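Local atomic coordinates of nucleoporin NUP170 (PDB entry 5HAX), a protein that probably acts as a scaffold nucleoporin of the nuclear pore complex, joining an N-terminal beta-propeller to a helical region. Residues 76-81 with 117-122; 82-87 with 95-100; 382-387 with 441-446. All blocks are in the same frame, centred on the assembly; numbering follows the deposited sequence.

Contact 1. Residues 76-81 with 117-122; sequences GLFAEI and VALVPP
Phe78 lays one face of its ring over Leu119, whose CB sits 3.7 Å from the centroid of that ring and 14° off its normal, the geometry of a CH-pi contact. The ring also reaches the main chain, with Phe78 CE1 3.6 Å from Leu119 N, while Val117 meets its edge, CG1 lying 3.8 Å from Phe78 CZ near the ring plane. A first torsion of -67°, CG anti to the carbonyl carbon, carries the ring across. Strands 73-78 and 114-120 are the inner strands of successive blades in a seven-bladed beta-propeller; their short segments run nearly parallel, 12° apart, and their axes approach to 7.8 Å, too far for direct backbone pairing. Side chains and water therefore bridge the gap. One water donates to Leu77 O at 3.2 Å and, weakly, to Val117 O. Beyond the strand end, where Ile81 N bonds back to Phe78 O, Ile81 and Leu119 meet tip to tip, Ile81 CD1 and Leu119 CD2 only 3.4 Å apart, a tight carbon pair. Two further waters lie between Glu80 OE1 and Leu119 O, and Glu80 OE2 is bonded to His133 NE2 on the next strand of the second blade.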
loop_
_atom_site.group_PDB
_atom_site.type_symbol
_atom_site.label_atom_id
_atom_site.label_comp_id
_atom_site.label_asym_id
_atom_site.label_seq_id
_atom_site.Cartn_x
_atom_site.Cartn_y
_atom_site.Cartn_z
ATOM N N GLY A 76 8.158 -17.175 10.409
ATOM C CA GLY A 76 7.441 -16.504 9.337
ATOM C C GLY A 76 6.452 -15.492 9.873
ATOM O O GLY A 76 6.206 -15.403 11.079
ATOM N N LEU A 77 5.869 -14.733 8.943
ATOM C CA LEU A 77 5.013 -13.595 9.257
ATOM C C LEU A 77 3.635 -13.752 8.629
ATOM O O LEU A 77 3.511 -14.178 7.477
ATOM C CB LEU A 77 5.629 -12.286 8.746
ATOM C CG LEU A 77 6.145 -11.275 9.769
ATOM C CD1 LEU A 77 6.698 -10.054 9.050
ATOM C CD2 LEU A 77 5.062 -10.861 10.753
ATOM N N PHE A 78 2.608 -13.393 9.396
ATOM C CA PHE A 78 1.257 -13.151 8.888
ATOM C C PHE A 78 0.925 -11.679 9.125
ATOM O O PHE A 78 0.062 -11.345 9.942
ATOM C CB PHE A 78 0.223 -14.075 9.570
ATOM C CG PHE A 78 0.387 -15.537 9.245
ATOM C CD1 PHE A 78 1.007 -15.951 8.077
ATOM C CD2 PHE A 78 -0.094 -16.503 10.116
ATOM C CE1 PHE A 78 1.147 -17.296 7.787
ATOM C CE2 PHE A 78 0.045 -17.847 9.832
ATOM C CZ PHE A 78 0.666 -18.245 8.667
ATOM N N ALA A 79 1.616 -10.797 8.399
ATOM C CA ALA A 79 1.516 -9.363 8.654
ATOM C C ALA A 79 0.112 -8.817 8.420
ATOM O O ALA A 79 -0.232 -7.774 8.986
ATOM C CB ALA A 79 2.514 -8.608 7.774
ATOM N N GLU A 80 -0.701 -9.492 7.603
ATOM C CA GLU A 80 -2.039 -8.989 7.301
ATOM C C GLU A 80 -2.923 -8.948 8.541
ATOM O O GLU A 80 -3.849 -8.131 8.616
ATOM C CB GLU A 80 -2.690 -9.860 6.225
ATOM C CG GLU A 80 -4.025 -9.336 5.710
ATOM C CD GLU A 80 -4.801 -10.383 4.935
ATOM O OE1 GLU A 80 -4.166 -11.209 4.245
ATOM O OE2 GLU A 80 -6.048 -10.386 5.026
ATOM N N ILE A 81 -2.653 -9.810 9.522
ATOM C CA ILE A 81 -3.465 -9.939 10.723
ATOM C C ILE A 81 -2.644 -9.733 11.990
ATOM O O ILE A 81 -3.143 -9.967 13.091
ATOM C CB ILE A 81 -4.185 -11.302 10.760
ATOM C CG1 ILE A 81 -3.163 -12.441 10.673
ATOM C CG2 ILE A 81 -5.188 -11.396 9.620
ATOM C CD1 ILE A 81 -3.741 -13.810 10.951
ATOM N N VAL A 117 4.516 -22.872 5.668
ATOM C CA VAL A 117 3.247 -22.454 6.259
ATOM C C VAL A 117 2.821 -21.153 5.589
ATOM O O VAL A 117 3.658 -20.290 5.306
ATOM C CB VAL A 117 3.363 -22.264 7.789
ATOM C CG1 VAL A 117 2.036 -21.793 8.377
ATOM C CG2 VAL A 117 3.818 -23.554 8.460
ATOM N N ALA A 118 1.518 -21.006 5.343
ATOM C CA ALA A 118 1.006 -19.800 4.708
ATOM C C ALA A 118 -0.449 -19.578 5.097
ATOM O O ALA A 118 -1.173 -20.514 5.445
ATOM C CB ALA A 118 1.135 -19.869 3.183
ATOM N N LEU A 119 -0.864 -18.315 5.024
ATOM C CA LEU A 119 -2.228 -17.889 5.314
ATOM C C LEU A 119 -2.817 -17.295 4.042
ATOM O O LEU A 119 -2.336 -16.265 3.557
ATOM C CB LEU A 119 -2.243 -16.862 6.449
ATOM C CG LEU A 119 -3.611 -16.436 6.983
ATOM C CD1 LEU A 119 -4.265 -17.583 7.735
ATOM C CD2 LEU A 119 -3.474 -15.209 7.874
ATOM N N VAL A 120 -3.857 -17.934 3.510
ATOM C CA VAL A 120 -4.412 -17.554 2.211
ATOM C C VAL A 120 -5.902 -17.283 2.364
ATOM O O VAL A 120 -6.519 -17.662 3.372
ATOM C CB VAL A 120 -4.170 -18.650 1.147
ATOM C CG1 VAL A 120 -2.672 -18.858 0.927
ATOM C CG2 VAL A 120 -4.849 -19.954 1.555
ATOM N N PRO A 121 -6.511 -16.621 1.382
ATOM C CA PRO A 121 -7.970 -16.448 1.392
ATOM C C PRO A 121 -8.680 -17.771 1.175
ATOM O O PRO A 121 -8.101 -18.713 0.615
ATOM C CB PRO A 121 -8.223 -15.483 0.221
ATOM C CG PRO A 121 -6.920 -14.808 -0.017
ATOM C CD PRO A 121 -5.874 -15.826 0.319
ATOM N N PRO A 122 -9.936 -17.884 1.601
ATOM C CA PRO A 122 -10.693 -19.117 1.370
ATOM C C PRO A 122 -11.352 -19.130 -0.002
ATOM O O PRO A 122 -11.557 -18.095 -0.638
ATOM C CB PRO A 122 -11.747 -19.089 2.482
ATOM C CG PRO A 122 -12.003 -17.633 2.689
ATOM C CD PRO A 122 -10.695 -16.920 2.418
HETATM O O HOH W 1 4.148 -17.047 6.106
HETATM O O HOH W 2 -2.951 -13.300 4.647
HETATM O O HOH W 3 -4.768 -13.949 3.088
#

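Contact 2. Residues 82-87 with 95-100; sequences GYAWAS and WDYTHP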
loop_
_atom_site.group_PDB
_atom_site.type_symbol
_atom_site.label_atom_id
_atom_site.label_comp_id
_atom_site.label_asym_id
_atom_site.label_seq_id
_atom_site.Cartn_x
_atom_site.Cartn_y
_atom_site.Cartn_z
ATOM N N GLY A 82 -1.392 -9.306 11.856
ATOM C CA GLY A 82 -0.574 -9.022 13.019
ATOM C C GLY A 82 -0.106 -10.245 13.775
ATOM O O GLY A 82 0.116 -10.165 14.987
ATOM N N TYR A 83 0.069 -11.373 13.089
ATOM C CA TYR A 83 0.517 -12.612 13.708
ATOM C C TYR A 83 1.848 -13.052 13.112
ATOM O O TYR A 83 2.147 -12.783 11.945
ATOM C CB TYR A 83 -0.512 -13.733 13.526
ATOM C CG TYR A 83 -1.600 -13.744 14.573
ATOM C CD1 TYR A 83 -2.672 -12.867 14.495
ATOM C CD2 TYR A 83 -1.556 -14.635 15.635
ATOM C CE1 TYR A 83 -3.668 -12.874 15.449
ATOM C CE2 TYR A 83 -2.549 -14.650 16.597
ATOM C CZ TYR A 83 -3.604 -13.767 16.498
ATOM O OH TYR A 83 -4.596 -13.776 17.450
ATOM N N ALA A 84 2.641 -13.725 13.938
ATOM C CA ALA A 84 3.850 -14.418 13.523
ATOM C C ALA A 84 3.706 -15.894 13.869
ATOM O O ALA A 84 2.809 -16.292 14.618
ATOM C CB ALA A 84 5.092 -13.821 14.195
ATOM N N TRP A 85 4.590 -16.718 13.309
ATOM C CA TRP A 85 4.546 -18.145 13.590
ATOM C C TRP A 85 5.955 -18.712 13.618
ATOM O O TRP A 85 6.889 -18.158 13.032
ATOM C CB TRP A 85 3.689 -18.909 12.571
ATOM C CG TRP A 85 4.124 -18.773 11.140
ATOM C CD1 TRP A 85 3.660 -17.874 10.229
ATOM C CD2 TRP A 85 5.093 -19.577 10.453
ATOM N NE1 TRP A 85 4.283 -18.060 9.019
ATOM C CE2 TRP A 85 5.166 -19.100 9.129
ATOM C CE3 TRP A 85 5.907 -20.650 10.829
ATOM C CZ2 TRP A 85 6.021 -19.656 8.181
ATOM C CZ3 TRP A 85 6.756 -21.200 9.884
ATOM C CH2 TRP A 85 6.805 -20.703 8.575
ATOM N N ALA A 86 6.087 -19.833 14.322
ATOM C CA ALA A 86 7.338 -20.566 14.426
ATOM C C ALA A 86 7.021 -22.049 14.346
ATOM O O ALA A 86 6.121 -22.528 15.042
ATOM C CB ALA A 86 8.067 -20.247 15.735
ATOM N N SER A 87 7.745 -22.766 13.492
ATOM C CA SER A 87 7.627 -24.213 13.387
ATOM C C SER A 87 8.870 -24.862 13.979
ATOM O O SER A 87 9.991 -24.408 13.735
ATOM C CB SER A 87 7.440 -24.655 11.932
ATOM O OG SER A 87 8.609 -24.424 11.164
ATOM N N TRP A 95 1.257 -16.671 17.218
ATOM C CA TRP A 95 1.037 -15.709 18.291
ATOM C C TRP A 95 0.875 -14.310 17.714
ATOM O O TRP A 95 1.441 -13.979 16.670
ATOM C CB TRP A 95 2.181 -15.736 19.312
ATOM C CG TRP A 95 3.448 -15.067 18.860
ATOM C CD1 TRP A 95 3.809 -13.766 19.069
ATOM C CD2 TRP A 95 4.531 -15.672 18.144
ATOM N NE1 TRP A 95 5.046 -13.523 18.520
ATOM C CE2 TRP A 95 5.510 -14.677 17.946
ATOM C CE3 TRP A 95 4.767 -16.958 17.646
ATOM C CZ2 TRP A 95 6.702 -14.928 17.273
ATOM C CZ3 TRP A 95 5.952 -17.203 16.978
ATOM C CH2 TRP A 95 6.904 -16.193 16.797
ATOM N N ASP A 96 0.086 -13.498 18.417
ATOM C CA ASP A 96 -0.145 -12.102 18.058
ATOM C C ASP A 96 1.018 -11.263 18.575
ATOM O O ASP A 96 1.167 -11.076 19.788
ATOM C CB ASP A 96 -1.476 -11.636 18.644
ATOM C CG ASP A 96 -1.676 -10.137 18.542
ATOM O OD1 ASP A 96 -1.132 -9.511 17.609
ATOM O OD2 ASP A 96 -2.389 -9.583 19.404
ATOM N N TYR A 97 1.848 -10.752 17.662
ATOM C CA TYR A 97 3.046 -10.028 18.070
ATOM C C TYR A 97 2.760 -8.605 18.530
ATOM O O TYR A 97 3.643 -7.981 19.126
ATOM C CB TYR A 97 4.077 -10.007 16.934
ATOM C CG TYR A 97 3.639 -9.295 15.667
ATOM C CD1 TYR A 97 3.623 -7.908 15.593
ATOM C CD2 TYR A 97 3.271 -10.015 14.538
ATOM C CE1 TYR A 97 3.234 -7.260 14.436
ATOM C CE2 TYR A 97 2.884 -9.374 13.376
ATOM C CZ TYR A 97 2.865 -7.998 13.332
ATOM O OH TYR A 97 2.479 -7.360 12.177
ATOM N N THR A 98 1.560 -8.077 18.278
ATOM C CA THR A 98 1.198 -6.767 18.806
ATOM C C THR A 98 0.848 -6.825 20.286
ATOM O O THR A 98 0.919 -5.798 20.970
ATOM C CB THR A 98 0.012 -6.181 18.032
ATOM O OG1 THR A 98 -1.191 -6.868 18.394
ATOM C CG2 THR A 98 0.234 -6.291 16.525
ATOM N N HIS A 99 0.479 -8.002 20.789
ATOM C CA HIS A 99 0.108 -8.186 22.183
ATOM C C HIS A 99 1.360 -8.194 23.063
ATOM O O HIS A 99 2.369 -8.800 22.697
ATOM C CB HIS A 99 -0.662 -9.495 22.347
ATOM C CG HIS A 99 -1.330 -9.648 23.678
ATOM N ND1 HIS A 99 -0.638 -9.981 24.821
ATOM C CD2 HIS A 99 -2.627 -9.530 24.044
ATOM C CE1 HIS A 99 -1.478 -10.051 25.838
ATOM N NE2 HIS A 99 -2.693 -9.782 25.393
ATOM N N PRO A 100 1.327 -7.533 24.226
ATOM C CA PRO A 100 2.553 -7.439 25.037
ATOM C C PRO A 100 2.958 -8.749 25.694
ATOM O O PRO A 100 4.158 -8.977 25.893
ATOM C CB PRO A 100 2.197 -6.371 26.079
ATOM C CG PRO A 100 0.716 -6.447 26.200
ATOM C CD PRO A 100 0.209 -6.788 24.829
#
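Tyr83 leans over the backbone of its partner strand, and its successive atoms trace that strand. Its CB stands near the carbonyl of Trp95. With CG anti to the carbonyl carbon (chi1 -85°), Tyr83 CD2 comes to 3.2 Å from Trp95 C, and Tyr83 CE2 lies 3.4 Å from Asp96 N. Further out, Tyr83 CZ is 3.7 Å from Asp96 CB, which stands over the ring face, 21° off its normal, as a CH-pi contact. The tip, OH, is hydrogen-bonded to Lys158 O. An alanine here, without the ring and its hydroxyl, would probably leave Asp96 CB and the main chain at Trp95 less well packed and the link to the Lys158 loop weaker. The frame is the antiparallel hairpin of strands 83-88 and 91-96 within a propeller blade. Tyr83 and Asp96 form a non-hydrogen-bonded pair; Ala84 and Trp95 form a hydrogen-bonded one, with Ala84 N to Trp95 O at 3.0 Å (165° at the hydrogen) and Trp95 N to Ala84 O at 3.1 Å. On the sheet face of that second pair, Ala84 CB packs over the six-membered ring of Trp95. Gly82 and Tyr83 together face Phe78 in a G1 beta bulge, where the positive phi of Gly82 suits glycine. Past the strand, Tyr97 N donates to Gly82 O at 3.2 Å, and the Tyr97 ring lays one face against that oxygen. Asp96 OD1 makes an Asx turn by accepting Thr98 N from above the carboxylate plane, and takes Thr98 OG1 on its syn lone pair at 2.8 Å. Because OD1 also lies 3.0 Å from Gly82 O, another acceptor, those two donors, with Tyr97 N on Gly82 O, probably offset the repulsion between the oxygens.

Contact 3. Residues 382-387 with 441-446; sequences LGFRFS and IEIGLT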
loop_
_atom_site.group_PDB
_atom_site.type_symbol
_atom_site.label_atom_id
_atom_site.label_comp_id
_atom_site.label_asym_id
_atom_site.label_seq_id
_atom_site.Cartn_x
_atom_site.Cartn_y
_atom_site.Cartn_z
ATOM N N LEU A 382 17.916 -10.223 0.653
ATOM C CA LEU A 382 16.463 -10.242 0.567
ATOM C C LEU A 382 15.987 -8.884 0.077
ATOM O O LEU A 382 16.610 -7.859 0.363
ATOM C CB LEU A 382 15.818 -10.550 1.926
ATOM C CG LEU A 382 16.149 -11.896 2.566
ATOM C CD1 LEU A 382 15.707 -11.906 4.022
ATOM C CD2 LEU A 382 15.484 -13.023 1.794
ATOM N N GLY A 383 14.874 -8.881 -0.647
ATOM C CA GLY A 383 14.329 -7.645 -1.182
ATOM C C GLY A 383 12.827 -7.708 -1.330
ATOM O O GLY A 383 12.258 -8.762 -1.631
ATOM N N PHE A 384 12.182 -6.556 -1.132
ATOM C CA PHE A 384 10.730 -6.445 -1.187
ATOM C C PHE A 384 10.339 -5.109 -1.801
ATOM O O PHE A 384 10.993 -4.090 -1.553
ATOM C CB PHE A 384 10.110 -6.561 0.213
ATOM C CG PHE A 384 10.560 -7.770 0.983
ATOM C CD1 PHE A 384 9.814 -8.935 0.966
ATOM C CD2 PHE A 384 11.728 -7.739 1.730
ATOM C CE1 PHE A 384 10.227 -10.049 1.676
ATOM C CE2 PHE A 384 12.144 -8.849 2.440
ATOM C CZ PHE A 384 11.391 -10.004 2.412
ATOM N N ARG A 385 9.267 -5.116 -2.596
ATOM C CA ARG A 385 8.685 -3.896 -3.147
ATOM C C ARG A 385 7.192 -3.886 -2.863
ATOM O O ARG A 385 6.507 -4.892 -3.076
ATOM C CB ARG A 385 8.927 -3.771 -4.655
ATOM C CG ARG A 385 8.417 -2.459 -5.252
ATOM C CD ARG A 385 8.398 -2.490 -6.777
ATOM N NE ARG A 385 7.986 -1.209 -7.349
ATOM C CZ ARG A 385 6.721 -0.829 -7.523
ATOM N NH1 ARG A 385 5.720 -1.622 -7.164
ATOM N NH2 ARG A 385 6.455 0.359 -8.052
ATOM N N PHE A 386 6.696 -2.746 -2.385
ATOM C CA PHE A 386 5.274 -2.526 -2.159
ATOM C C PHE A 386 4.843 -1.273 -2.902
ATOM O O PHE A 386 5.564 -0.270 -2.910
ATOM C CB PHE A 386 4.960 -2.379 -0.663
ATOM C CG PHE A 386 5.462 -3.517 0.176
ATOM C CD1 PHE A 386 4.733 -4.686 0.283
ATOM C CD2 PHE A 386 6.660 -3.415 0.860
ATOM C CE1 PHE A 386 5.190 -5.734 1.054
ATOM C CE2 PHE A 386 7.122 -4.461 1.633
ATOM C CZ PHE A 386 6.386 -5.622 1.729
ATOM N N SER A 387 3.677 -1.338 -3.543
ATOM C CA SER A 387 3.103 -0.167 -4.196
ATOM C C SER A 387 3.014 0.975 -3.188
ATOM O O SER A 387 2.675 0.742 -2.027
ATOM C CB SER A 387 1.717 -0.478 -4.768
ATOM O OG SER A 387 1.774 -1.508 -5.739
ATOM N N ILE A 441 14.361 -11.981 8.355
ATOM C CA ILE A 441 13.756 -13.175 7.778
ATOM C C ILE A 441 12.697 -12.815 6.744
ATOM O O ILE A 441 12.673 -13.373 5.646
ATOM C CB ILE A 441 13.162 -14.075 8.886
ATOM C CG1 ILE A 441 14.290 -14.636 9.760
ATOM C CG2 ILE A 441 12.340 -15.216 8.282
ATOM C CD1 ILE A 441 13.812 -15.304 11.026
ATOM N N GLU A 442 11.810 -11.882 7.078
ATOM C CA GLU A 442 10.679 -11.568 6.219
ATOM C C GLU A 442 10.191 -10.164 6.542
ATOM O O GLU A 442 10.350 -9.682 7.667
ATOM C CB GLU A 442 9.550 -12.589 6.403
ATOM C CG GLU A 442 8.536 -12.618 5.275
ATOM C CD GLU A 442 7.403 -13.595 5.533
ATOM O OE1 GLU A 442 7.521 -14.416 6.469
ATOM O OE2 GLU A 442 6.392 -13.541 4.801
ATOM N N ILE A 443 9.603 -9.514 5.540
ATOM C CA ILE A 443 9.023 -8.184 5.686
ATOM C C ILE A 443 7.659 -8.196 5.014
ATOM O O ILE A 443 7.544 -8.585 3.846
ATOM C CB ILE A 443 9.925 -7.091 5.076
ATOM C CG1 ILE A 443 11.285 -7.079 5.784
ATOM C CG2 ILE A 443 9.256 -5.720 5.184
ATOM C CD1 ILE A 443 12.292 -6.102 5.196
ATOM N N GLY A 444 6.634 -7.779 5.746
ATOM C CA GLY A 444 5.274 -7.804 5.237
ATOM C C GLY A 444 4.519 -6.541 5.591
ATOM O O GLY A 444 4.804 -5.876 6.589
ATOM N N LEU A 445 3.541 -6.219 4.750
ATOM C CA LEU A 445 2.710 -5.038 4.938
ATOM C C LEU A 445 1.638 -5.320 5.986
ATOM O O LEU A 445 0.968 -6.355 5.932
ATOM C CB LEU A 445 2.072 -4.637 3.607
ATOM C CG LEU A 445 1.151 -3.417 3.582
ATOM C CD1 LEU A 445 1.930 -2.131 3.800
ATOM C CD2 LEU A 445 0.388 -3.365 2.266
ATOM N N THR A 446 1.483 -4.400 6.942
ATOM C CA THR A 446 0.494 -4.542 8.008
ATOM C C THR A 446 -0.771 -3.735 7.764
ATOM O O THR A 446 -1.808 -4.046 8.360
ATOM C CB THR A 446 1.085 -4.113 9.356
ATOM O OG1 THR A 446 1.274 -2.693 9.371
ATOM C CG2 THR A 446 2.411 -4.808 9.618
#
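The packed part of this contact is made by Phe384 and Phe386 against Ile443 and Leu445, the loose part by the end where Leu382 meets Ile441. Ile443 CB stands 4.0 Å from the centroid of the Phe384 ring and 17° off its normal, a CH-pi contact over one face, and Ile443 CD1 runs on to within 3.9 Å of Phe384 CD2. Farther round the same ring, Phe384 CZ comes to 3.6 Å from Ile443 N. Phe386 fits less closely: Phe386 CE1 and Leu445 CB are 4.2 Å apart, their side chains sliding past each other in opposite directions. The Phe386 ring also meets that of Phe474 on strand 473-478. At the loose end Leu382 touches by CD1 alone, 3.7 Å from Ile441 O. Most of the touching residues stay partly exposed. Strands 380-386 and 440-445 are inner strands of adjacent propeller blades; their segments 382-386 and 441-445 run 4° from parallel, the axes approaching to 8.1 Å, so the link is made by side chains. The join is mainly apolar, its polar atoms being those of the main chain; among them Ile443 O lies over the Phe384 face but in the plane of the Phe386 ring, 3.8 Å from Phe386 CZ, where the slightly positive C-H edge would probably favour it more than the pi face does.

In the fold
Contacts 3 and 1 are two blade-to-blade joints of the propeller separated by one more, that between strands 440-445 and 73-78: strand 380-386 meets 440-445, and 73-78 meets 114-120. At the joint between them, Leu77 N donates to Glu442 OE1 at 3.0 Å, with the two contact centres about 13 Å apart. Contact 2, nested within the chain loop that contact 1 closes, lies outward in the blade of strand 73-78, its centre about 11 Å from that of contact 1. A probable hydrogen bond from Phe78 N to Tyr83 O, 2.7 Å, ties the two. Contacts 2 and 3 are about 17 Å apart between centres and meet only where Tyr97 OH packs on Thr446 CG2.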